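Local coordinates for disulfide bond protein A (Staphylococcus aureus, PDB 3BCI) that probably catalyses oxidative protein folding as a DsbA-type thiol:disulfide oxidoreductase of the thioredoxin family, using a redox-active cysteine pair, at residues A[32-37]-A[78-83]; A[52-57]-A[140-145]; A[105-110]-A[115-120]. One frame throughout, in Å; residues are numbered along the deposited sequence.

Contact 1 of 3, residues A[32-37]-A[78-83]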
loop_
_atom_site.group_PDB
_atom_site.type_symbol
_atom_site.label_atom_id
_atom_site.label_comp_id
_atom_site.label_asym_id
_atom_site.label_seq_id
_atom_site.Cartn_x
_atom_site.Cartn_y
_atom_site.Cartn_z
ATOM N N LYS A 32 -5.520 -10.039 -7.594
ATOM C CA LYS A 32 -5.999 -10.046 -8.973
ATOM C C LYS A 32 -5.339 -9.058 -9.929
ATOM O O LYS A 32 -5.137 -9.360 -11.107
ATOM C CB LYS A 32 -7.507 -9.785 -8.989
ATOM C CG LYS A 32 -8.343 -10.858 -8.304
ATOM C CD LYS A 32 -9.826 -10.487 -8.335
ATOM C CE LYS A 32 -10.697 -11.624 -7.814
ATOM N NZ LYS A 32 -12.142 -11.279 -7.904
ATOM N N VAL A 33 -5.002 -7.880 -9.421
ATOM C CA VAL A 33 -4.444 -6.823 -10.257
ATOM C C VAL A 33 -2.934 -6.595 -10.252
ATOM O O VAL A 33 -2.306 -6.491 -11.313
ATOM C CB VAL A 33 -5.125 -5.478 -9.901
ATOM C CG1 VAL A 33 -4.480 -4.336 -10.665
ATOM C CG2 VAL A 33 -6.619 -5.559 -10.195
ATOM N N MET A 34 -2.360 -6.501 -9.061
ATOM C CA MET A 34 -0.946 -6.200 -8.914
ATOM C C MET A 34 0.090 -7.034 -9.664
ATOM O O MET A 34 1.043 -6.477 -10.204
ATOM C CB MET A 34 -0.600 -6.124 -7.426
ATOM C CG MET A 34 -1.325 -4.971 -6.716
ATOM S SD MET A 34 -1.144 -3.363 -7.575
ATOM C CE MET A 34 0.532 -3.005 -7.247
ATOM N N PRO A 35 -0.073 -8.364 -9.721
ATOM C CA PRO A 35 0.936 -9.141 -10.448
ATOM C C PRO A 35 1.194 -8.625 -11.866
ATOM O O PRO A 35 2.339 -8.410 -12.258
ATOM C CB PRO A 35 0.355 -10.553 -10.431
ATOM C CG PRO A 35 -0.347 -10.592 -9.113
ATOM C CD PRO A 35 -1.067 -9.254 -9.097
ATOM N N LYS A 36 0.127 -8.416 -12.630
ATOM C CA LYS A 36 0.259 -7.926 -13.998
ATOM C C LYS A 36 0.548 -6.435 -14.079
ATOM O O LYS A 36 1.330 -6.004 -14.923
ATOM C CB LYS A 36 -1.009 -8.221 -14.798
ATOM C CG LYS A 36 -1.173 -9.668 -15.190
ATOM C CD LYS A 36 -2.468 -9.859 -15.955
ATOM C CE LYS A 36 -2.733 -11.324 -16.218
ATOM N NZ LYS A 36 -4.049 -11.527 -16.880
ATOM N N LEU A 37 -0.087 -5.648 -13.215
ATOM C CA LEU A 37 0.129 -4.203 -13.225
ATOM C C LEU A 37 1.599 -3.922 -12.926
ATOM O O LEU A 37 2.225 -3.067 -13.548
ATOM C CB LEU A 37 -0.753 -3.520 -12.174
ATOM C CG LEU A 37 -0.765 -1.991 -12.226
ATOM C CD1 LEU A 37 -1.356 -1.543 -13.566
ATOM C CD2 LEU A 37 -1.586 -1.433 -11.063
ATOM N N SER A 78 11.527 -3.036 -2.644
ATOM C CA SER A 78 10.948 -4.153 -1.894
ATOM C C SER A 78 9.504 -3.862 -1.488
ATOM O O SER A 78 8.830 -4.723 -0.933
ATOM C CB SER A 78 11.751 -4.418 -0.611
ATOM O OG SER A 78 13.100 -4.729 -0.886
ATOM N N PHE A 79 9.038 -2.648 -1.757
ATOM C CA PHE A 79 7.690 -2.242 -1.367
ATOM C C PHE A 79 6.554 -3.129 -1.881
ATOM O O PHE A 79 5.689 -3.540 -1.102
ATOM C CB PHE A 79 7.437 -0.790 -1.783
ATOM C CG PHE A 79 6.077 -0.274 -1.387
ATOM C CD1 PHE A 79 5.720 -0.171 -0.045
ATOM C CD2 PHE A 79 5.145 0.081 -2.357
ATOM C CE1 PHE A 79 4.446 0.276 0.325
ATOM C CE2 PHE A 79 3.874 0.528 -2.001
ATOM C CZ PHE A 79 3.521 0.626 -0.659
ATOM N N LEU A 80 6.542 -3.425 -3.179
ATOM C CA LEU A 80 5.478 -4.252 -3.729
ATOM C C LEU A 80 5.457 -5.666 -3.150
ATOM O O LEU A 80 4.386 -6.253 -2.983
ATOM C CB LEU A 80 5.561 -4.283 -5.260
ATOM C CG LEU A 80 5.237 -2.917 -5.884
ATOM C CD1 LEU A 80 5.296 -3.013 -7.405
ATOM C CD2 LEU A 80 3.849 -2.459 -5.438
ATOM N N ASP A 81 6.626 -6.219 -2.837
ATOM C CA ASP A 81 6.663 -7.554 -2.250
ATOM C C ASP A 81 6.092 -7.466 -0.845
ATOM O O ASP A 81 5.352 -8.343 -0.403
ATOM C CB ASP A 81 8.093 -8.098 -2.160
ATOM C CG ASP A 81 8.678 -8.438 -3.510
ATOM O OD1 ASP A 81 7.920 -8.839 -4.418
ATOM O OD2 ASP A 81 9.908 -8.317 -3.654
ATOM N N PHE A 82 6.459 -6.399 -0.141
ATOM C CA PHE A 82 5.983 -6.189 1.220
ATOM C C PHE A 82 4.460 -6.116 1.222
ATOM O O PHE A 82 3.790 -6.752 2.034
ATOM C CB PHE A 82 6.544 -4.881 1.781
ATOM C CG PHE A 82 6.149 -4.625 3.207
ATOM C CD1 PHE A 82 6.725 -5.353 4.237
ATOM C CD2 PHE A 82 5.158 -3.695 3.512
ATOM C CE1 PHE A 82 6.320 -5.163 5.549
ATOM C CE2 PHE A 82 4.744 -3.497 4.822
ATOM C CZ PHE A 82 5.326 -4.235 5.844
ATOM N N GLN A 83 3.925 -5.328 0.300
ATOM C CA GLN A 83 2.494 -5.134 0.182
ATOM C C GLN A 83 1.795 -6.461 -0.105
ATOM O O GLN A 83 0.824 -6.824 0.563
ATOM C CB GLN A 83 2.231 -4.113 -0.926
ATOM C CG GLN A 83 0.836 -3.570 -0.975
ATOM C CD GLN A 83 0.766 -2.263 -1.735
ATOM O OE1 GLN A 83 1.083 -2.204 -2.923
ATOM N NE2 GLN A 83 0.356 -1.202 -1.047
#
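Met34 sets CG anti to its own carbonyl carbon (chi1 -64°), then bends again at chi2 and chi3. The folded thioether brings its methyl up to Leu80 of helix 79-88. Leu80 also has CG anti to its carbonyl carbon (chi1 -68°), and its CD2 branch is the one that comes across. Met34 CE meets Leu80 CD2 at 3.8 Å. The two side chains cross at about a right angle and meet methyl to methyl. The backbones stay well apart, with Met34 CA and Leu80 CA 8.5 Å from each other. Gln83, one turn further along, adds a looser approach: its OE1 lies 4.4 Å from Met34 CE.

The contact joins two parts of the DsbA architecture. Helix 24-42 belongs to the thioredoxin core and begins at the Cys23-Cys26 disulfide. Helix 79-88 belongs to the helical insertion that sets DsbA proteins apart from thioredoxin itself. Helix 24-42 is kinked just after Met34. Pro35 has no N-H to give, and the N of Lys36 makes no bond to the turn before. The helix resumes with Leu37 N bonded to Val33 O at 3.0 Å.

Tyr49 of strand 48-53 is touched by both Met34 and Leu80. Its OH hydrogen-bonds Gln83 OE1, while Gln83 NE2 bonds the OH of Tyr21. The buried amide is therefore held at both its oxygen and its nitrogen. Asp81 makes a salt bridge with Arg38, a second tie between the same two helices.

Contact 2 of 3, residues A[52-57]-A[140-145]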
loop_
_atom_site.group_PDB
_atom_site.type_symbol
_atom_site.label_atom_id
_atom_site.label_comp_id
_atom_site.label_asym_id
_atom_site.label_seq_id
_atom_site.Cartn_x
_atom_site.Cartn_y
_atom_site.Cartn_z
ATOM N N VAL A 52 -2.809 4.656 -1.113
ATOM C CA VAL A 52 -3.253 5.571 -0.065
ATOM C C VAL A 52 -4.072 4.746 0.916
ATOM O O VAL A 52 -5.158 4.273 0.583
ATOM C CB VAL A 52 -4.126 6.716 -0.630
ATOM C CG1 VAL A 52 -4.540 7.655 0.495
ATOM C CG2 VAL A 52 -3.353 7.484 -1.698
ATOM N N ASN A 53 -3.539 4.584 2.122
ATOM C CA ASN A 53 -4.166 3.778 3.167
ATOM C C ASN A 53 -5.090 4.596 4.064
ATOM O O ASN A 53 -4.629 5.456 4.813
ATOM C CB ASN A 53 -3.070 3.143 4.019
ATOM C CG ASN A 53 -3.567 1.989 4.853
ATOM O OD1 ASN A 53 -4.686 2.014 5.375
ATOM N ND2 ASN A 53 -2.727 0.968 5.004
ATOM N N LEU A 54 -6.389 4.325 4.001
ATOM C CA LEU A 54 -7.342 5.057 4.833
ATOM C C LEU A 54 -7.241 4.690 6.320
ATOM O O LEU A 54 -7.757 5.413 7.171
ATOM C CB LEU A 54 -8.782 4.835 4.336
ATOM C CG LEU A 54 -9.263 5.711 3.172
ATOM C CD1 LEU A 54 -8.567 5.299 1.877
ATOM C CD2 LEU A 54 -10.779 5.581 3.026
ATOM N N ALA A 55 -6.572 3.578 6.623
ATOM C CA ALA A 55 -6.392 3.112 8.005
ATOM C C ALA A 55 -7.670 3.316 8.810
ATOM O O ALA A 55 -7.656 3.976 9.847
ATOM C CB ALA A 55 -5.237 3.868 8.663
ATOM N N PHE A 56 -8.763 2.728 8.340
ATOM C CA PHE A 56 -10.059 2.901 8.985
ATOM C C PHE A 56 -10.662 1.661 9.630
ATOM O O PHE A 56 -11.756 1.735 10.184
ATOM C CB PHE A 56 -11.056 3.448 7.958
ATOM C CG PHE A 56 -11.452 2.445 6.903
ATOM C CD1 PHE A 56 -12.666 1.767 6.986
ATOM C CD2 PHE A 56 -10.604 2.163 5.836
ATOM C CE1 PHE A 56 -13.032 0.823 6.018
ATOM C CE2 PHE A 56 -10.959 1.221 4.865
ATOM C CZ PHE A 56 -12.175 0.550 4.957
ATOM N N LEU A 57 -9.966 0.531 9.571
ATOM C CA LEU A 57 -10.509 -0.698 10.135
ATOM C C LEU A 57 -9.937 -1.146 11.482
ATOM O O LEU A 57 -9.827 -2.342 11.748
ATOM C CB LEU A 57 -10.373 -1.822 9.105
ATOM C CG LEU A 57 -11.245 -1.596 7.862
ATOM C CD1 LEU A 57 -10.961 -2.662 6.813
ATOM C CD2 LEU A 57 -12.723 -1.624 8.271
ATOM N N LYS A 140 -5.743 12.128 5.220
ATOM C CA LYS A 140 -6.119 13.458 4.758
ATOM C C LYS A 140 -6.288 13.445 3.234
ATOM O O LYS A 140 -7.193 14.081 2.692
ATOM C CB LYS A 140 -5.044 14.475 5.158
ATOM C CG LYS A 140 -5.351 15.906 4.748
ATOM C CD LYS A 140 -4.256 16.856 5.195
ATOM C CE LYS A 140 -4.561 18.283 4.782
ATOM N NZ LYS A 140 -4.670 18.416 3.303
ATOM N N ILE A 141 -5.413 12.720 2.544
ATOM C CA ILE A 141 -5.493 12.636 1.090
ATOM C C ILE A 141 -6.835 12.031 0.675
ATOM O O ILE A 141 -7.532 12.573 -0.184
ATOM C CB ILE A 141 -4.337 11.779 0.516
ATOM C CG1 ILE A 141 -3.004 12.508 0.724
ATOM C CG2 ILE A 141 -4.577 11.497 -0.971
ATOM C CD1 ILE A 141 -1.776 11.689 0.328
ATOM N N ALA A 142 -7.198 10.915 1.300
ATOM C CA ALA A 142 -8.453 10.239 0.995
ATOM C C ALA A 142 -9.660 11.123 1.296
ATOM O O ALA A 142 -10.655 11.103 0.569
ATOM C CB ALA A 142 -8.550 8.941 1.788
ATOM N N LYS A 143 -9.574 11.894 2.375
ATOM C CA LYS A 143 -10.670 12.774 2.750
ATOM C C LYS A 143 -10.801 13.937 1.763
ATOM O O LYS A 143 -11.889 14.207 1.257
ATOM C CB LYS A 143 -10.450 13.312 4.165
ATOM C CG LYS A 143 -11.564 14.226 4.656
ATOM C CD LYS A 143 -11.274 14.754 6.055
ATOM C CE LYS A 143 -12.391 15.666 6.539
ATOM N NZ LYS A 143 -12.099 16.246 7.880
ATOM N N ASP A 144 -9.693 14.618 1.490
ATOM C CA ASP A 144 -9.702 15.751 0.571
ATOM C C ASP A 144 -10.125 15.352 -0.840
ATOM O O ASP A 144 -10.703 16.164 -1.564
ATOM C CB ASP A 144 -8.321 16.418 0.537
ATOM C CG ASP A 144 -7.939 17.031 1.874
ATOM O OD1 ASP A 144 -8.723 16.894 2.837
ATOM O OD2 ASP A 144 -6.857 17.650 1.964
ATOM N N ASN A 145 -9.847 14.109 -1.226
ATOM C CA ASN A 145 -10.221 13.624 -2.553
ATOM C C ASN A 145 -11.626 13.035 -2.546
ATOM O O ASN A 145 -12.079 12.462 -3.540
ATOM C CB ASN A 145 -9.215 12.578 -3.045
ATOM C CG ASN A 145 -7.960 13.205 -3.631
ATOM O OD1 ASN A 145 -7.973 13.717 -4.748
ATOM N ND2 ASN A 145 -6.873 13.177 -2.872
#
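Ile141 O is gripped twice by Asn145, while the side chain of Ile141 packs on Val52. The side-chain ND2 of Asn145 bonds Ile141 O at 2.8 Å, with an N-H...O angle of 154°. Asn145 N bonds the same oxygen at 3.0 Å. The two donors arrive from opposite faces of the carbonyl plane, and ND2 stands 42° out of it. This double grip closes the last turn of helix 130-144, since Asn145 is the first residue to leave helical geometry. On the same helix Lys140 NZ makes a salt bridge with Asp144 OD2 at 2.7 Å, meeting the oxygen nearly along its C-O axis.

Across the contact everything is apolar. Val52 carries CG1 anti to its backbone N (chi1 -179°), which turns that methyl to the helix. Val52 CG1 lies 4.1 Å from Ile141 CG2, and the two side chains cross obliquely. Leu54 brings its branch point over the small Ala142: Leu54 CG and Ala142 CB are 3.6 Å apart, and Leu54 CD1 lies as near. This is the tight spot, and here the backbones also come closest, with 6.5 Å between Leu54 CA and Ala142 CA.

In the thioredoxin fold of this chain, strand 48-53 is an edge strand, parallel to 14-19, and helix 130-144 packs beside its end. Leu54 also touches Thr150, in the loop before strand 152-155 where the family carries its cis-proline. The chain turns away after the strand through an Asx turn, in which Asn53 OD1 accepts from Ala55 N at 2.7 Å. Asn53 N hydrogen-bonds Asp138 OD2, a polar link to the same helix. Asp20 OD2 accepts from Phe56 N in the next part of the loop.

Contact 3 of 3, residues A[105-110]-A[115-120]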
loop_
_atom_site.group_PDB
_atom_site.type_symbol
_atom_site.label_atom_id
_atom_site.label_comp_id
_atom_site.label_asym_id
_atom_site.label_seq_id
_atom_site.Cartn_x
_atom_site.Cartn_y
_atom_site.Cartn_z
ATOM N N LYS A 105 8.248 -8.934 11.752
ATOM C CA LYS A 105 8.473 -10.224 11.112
ATOM C C LYS A 105 8.403 -10.071 9.594
ATOM O O LYS A 105 9.217 -10.629 8.859
ATOM C CB LYS A 105 7.421 -11.231 11.585
ATOM C CG LYS A 105 7.503 -12.595 10.914
ATOM C CD LYS A 105 6.560 -13.597 11.577
ATOM C CE LYS A 105 5.095 -13.240 11.366
ATOM N NZ LYS A 105 4.673 -13.455 9.959
ATOM N N HIS A 106 7.428 -9.309 9.119
ATOM C CA HIS A 106 7.291 -9.109 7.682
ATOM C C HIS A 106 8.429 -8.273 7.105
ATOM O O HIS A 106 8.900 -8.528 5.995
ATOM C CB HIS A 106 5.932 -8.483 7.378
ATOM C CG HIS A 106 4.822 -9.484 7.319
ATOM N ND1 HIS A 106 4.058 -9.681 6.190
ATOM C CD2 HIS A 106 4.388 -10.387 8.232
ATOM C CE1 HIS A 106 3.200 -10.664 6.408
ATOM N NE2 HIS A 106 3.380 -11.108 7.638
ATOM N N ILE A 107 8.889 -7.284 7.861
ATOM C CA ILE A 107 9.991 -6.454 7.393
ATOM C C ILE A 107 11.247 -7.320 7.255
ATOM O O ILE A 107 11.988 -7.210 6.278
ATOM C CB ILE A 107 10.258 -5.283 8.370
ATOM C CG1 ILE A 107 9.052 -4.334 8.369
ATOM C CG2 ILE A 107 11.530 -4.532 7.962
ATOM C CD1 ILE A 107 9.075 -3.284 9.468
ATOM N N LYS A 108 11.478 -8.197 8.226
ATOM C CA LYS A 108 12.649 -9.065 8.178
ATOM C C LYS A 108 12.546 -10.084 7.041
ATOM O O LYS A 108 13.562 -10.550 6.525
ATOM C CB LYS A 108 12.835 -9.780 9.523
ATOM C CG LYS A 108 13.164 -8.828 10.670
ATOM C CD LYS A 108 13.371 -9.566 11.983
ATOM C CE LYS A 108 13.738 -8.600 13.097
ATOM N NZ LYS A 108 13.895 -9.305 14.399
ATOM N N GLN A 109 11.322 -10.423 6.648
ATOM C CA GLN A 109 11.113 -11.375 5.554
ATOM C C GLN A 109 11.573 -10.799 4.220
ATOM O O GLN A 109 11.699 -11.528 3.237
ATOM C CB GLN A 109 9.635 -11.764 5.437
ATOM C CG GLN A 109 9.150 -12.731 6.497
ATOM C CD GLN A 109 7.651 -12.972 6.424
ATOM O OE1 GLN A 109 7.092 -13.701 7.241
ATOM N NE2 GLN A 109 6.994 -12.357 5.446
ATOM N N LEU A 110 11.805 -9.490 4.176
ATOM C CA LEU A 110 12.263 -8.853 2.942
ATOM C C LEU A 110 13.751 -9.136 2.714
ATOM O O LEU A 110 14.259 -9.013 1.597
ATOM C CB LEU A 110 12.026 -7.343 3.005
ATOM C CG LEU A 110 10.569 -6.888 3.141
ATOM C CD1 LEU A 110 10.511 -5.370 3.216
ATOM C CD2 LEU A 110 9.760 -7.395 1.958
ATOM N N GLU A 115 21.242 -3.075 8.622
ATOM C CA GLU A 115 21.022 -1.679 8.987
ATOM C C GLU A 115 19.787 -1.048 8.338
ATOM O O GLU A 115 19.132 -0.212 8.948
ATOM C CB GLU A 115 22.268 -0.838 8.679
ATOM C CG GLU A 115 23.492 -1.166 9.551
ATOM C CD GLU A 115 23.207 -1.104 11.055
ATOM O OE1 GLU A 115 22.338 -0.308 11.476
ATOM O OE2 GLU A 115 23.869 -1.840 11.824
ATOM N N THR A 116 19.467 -1.438 7.110
ATOM C CA THR A 116 18.290 -0.883 6.443
ATOM C C THR A 116 17.060 -1.396 7.184
ATOM O O THR A 116 16.115 -0.661 7.447
ATOM C CB THR A 116 18.235 -1.318 4.966
ATOM O OG1 THR A 116 19.360 -0.762 4.272
ATOM C CG2 THR A 116 16.949 -0.831 4.308
ATOM N N GLU A 117 17.103 -2.676 7.527
ATOM C CA GLU A 117 16.039 -3.334 8.264
ATOM C C GLU A 117 15.795 -2.616 9.591
ATOM O O GLU A 117 14.658 -2.285 9.918
ATOM C CB GLU A 117 16.443 -4.785 8.514
ATOM C CG GLU A 117 15.493 -5.596 9.371
ATOM C CD GLU A 117 15.979 -7.020 9.533
ATOM O OE1 GLU A 117 16.002 -7.757 8.528
ATOM O OE2 GLU A 117 16.353 -7.402 10.656
ATOM N N ASN A 118 16.867 -2.366 10.341
ATOM C CA ASN A 118 16.759 -1.686 11.632
ATOM C C ASN A 118 16.213 -0.276 11.473
ATOM O O ASN A 118 15.426 0.191 12.296
ATOM C CB ASN A 118 18.124 -1.609 12.336
ATOM C CG ASN A 118 18.640 -2.967 12.756
ATOM O OD1 ASN A 118 17.864 -3.900 12.946
ATOM N ND2 ASN A 118 19.953 -3.083 12.922
ATOM N N LYS A 119 16.643 0.399 10.413
ATOM C CA LYS A 119 16.212 1.769 10.134
ATOM C C LYS A 119 14.702 1.859 9.897
ATOM O O LYS A 119 14.038 2.775 10.382
ATOM C CB LYS A 119 16.973 2.298 8.915
ATOM C CG LYS A 119 16.613 3.709 8.490
ATOM C CD LYS A 119 17.533 4.178 7.368
ATOM C CE LYS A 119 17.479 3.239 6.166
ATOM N NZ LYS A 119 18.447 3.639 5.106
ATOM N N ILE A 120 14.166 0.900 9.150
ATOM C CA ILE A 120 12.737 0.857 8.852
ATOM C C ILE A 120 11.918 0.579 10.109
ATOM O O ILE A 120 10.921 1.257 10.377
ATOM C CB ILE A 120 12.440 -0.242 7.808
ATOM C CG1 ILE A 120 13.017 0.175 6.450
ATOM C CG2 ILE A 120 10.936 -0.517 7.733
ATOM C CD1 ILE A 120 13.001 -0.934 5.404
HETATM O O HOH W 1 14.850 -7.036 6.078
HETATM O O HOH W 2 16.028 -10.201 7.838
#
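Glu117 lays its carboxylate against the aliphatic chain of Lys108, and the two side chains cross at about a right angle. Glu117 OE2 and Lys108 CG are 3.5 Å apart. With CG anti to the backbone N (chi1 175°), the Glu117 chain extends from helix 114-125 to Lys108. Lys108 is also extended, and its ammonium passes beyond the carboxylate: Lys108 NZ and Glu117 OE2 stay 4.9 Å apart, with no salt bridge.

Beside this polar pair, Ile107 and Ile120 pack obliquely, Ile107 CD1 lying 3.8 Å from Ile120 CG2. Together the layers join the two helices of a helical hairpin in the insertion that DsbA proteins add to the thioredoxin fold. Ile107 also touches Phe82 of helix 79-88, and Ile120 touches Ala70 and Tyr74 of helix 61-74.

Two waters donate to Glu117 OE1. One lies 2.8 Å from Glu117 OE1 and also donates to Ile107 O. The other also donates to Lys108 O, but its separation from Glu117 OE1 is short enough to treat with caution. Both carbonyls lie near the C-terminal end of helix 100-108. The waters thus place hydrogens between groups that are all acceptors. The helix end would tend to disfavour a charged carboxylate. The donating waters and the nearby lysine charge may offset this.

In the fold
Contacts 1 and 3 touch, although their centres are 18 Å apart. Phe82 makes most of the touches: Phe82 CE1 packs on His106 CB at 3.8 Å, and Phe82 CD1 on Leu110 CD1 at 3.9 Å. Helix 79-88 thus has the thioredoxin helix 24-42 and the 100-108 hairpin as neighbours. Contact 2 lies on the opposite side of the chain's centre from both. Its centre is 20 Å from that of contact 1 and 25 Å from that of contact 3. Contact 3 is nested in the loop that contact 2 closes. The Cys23-Cys26 site heads the helix of contact 1, while Leu54 of contact 2 comes near it without touching.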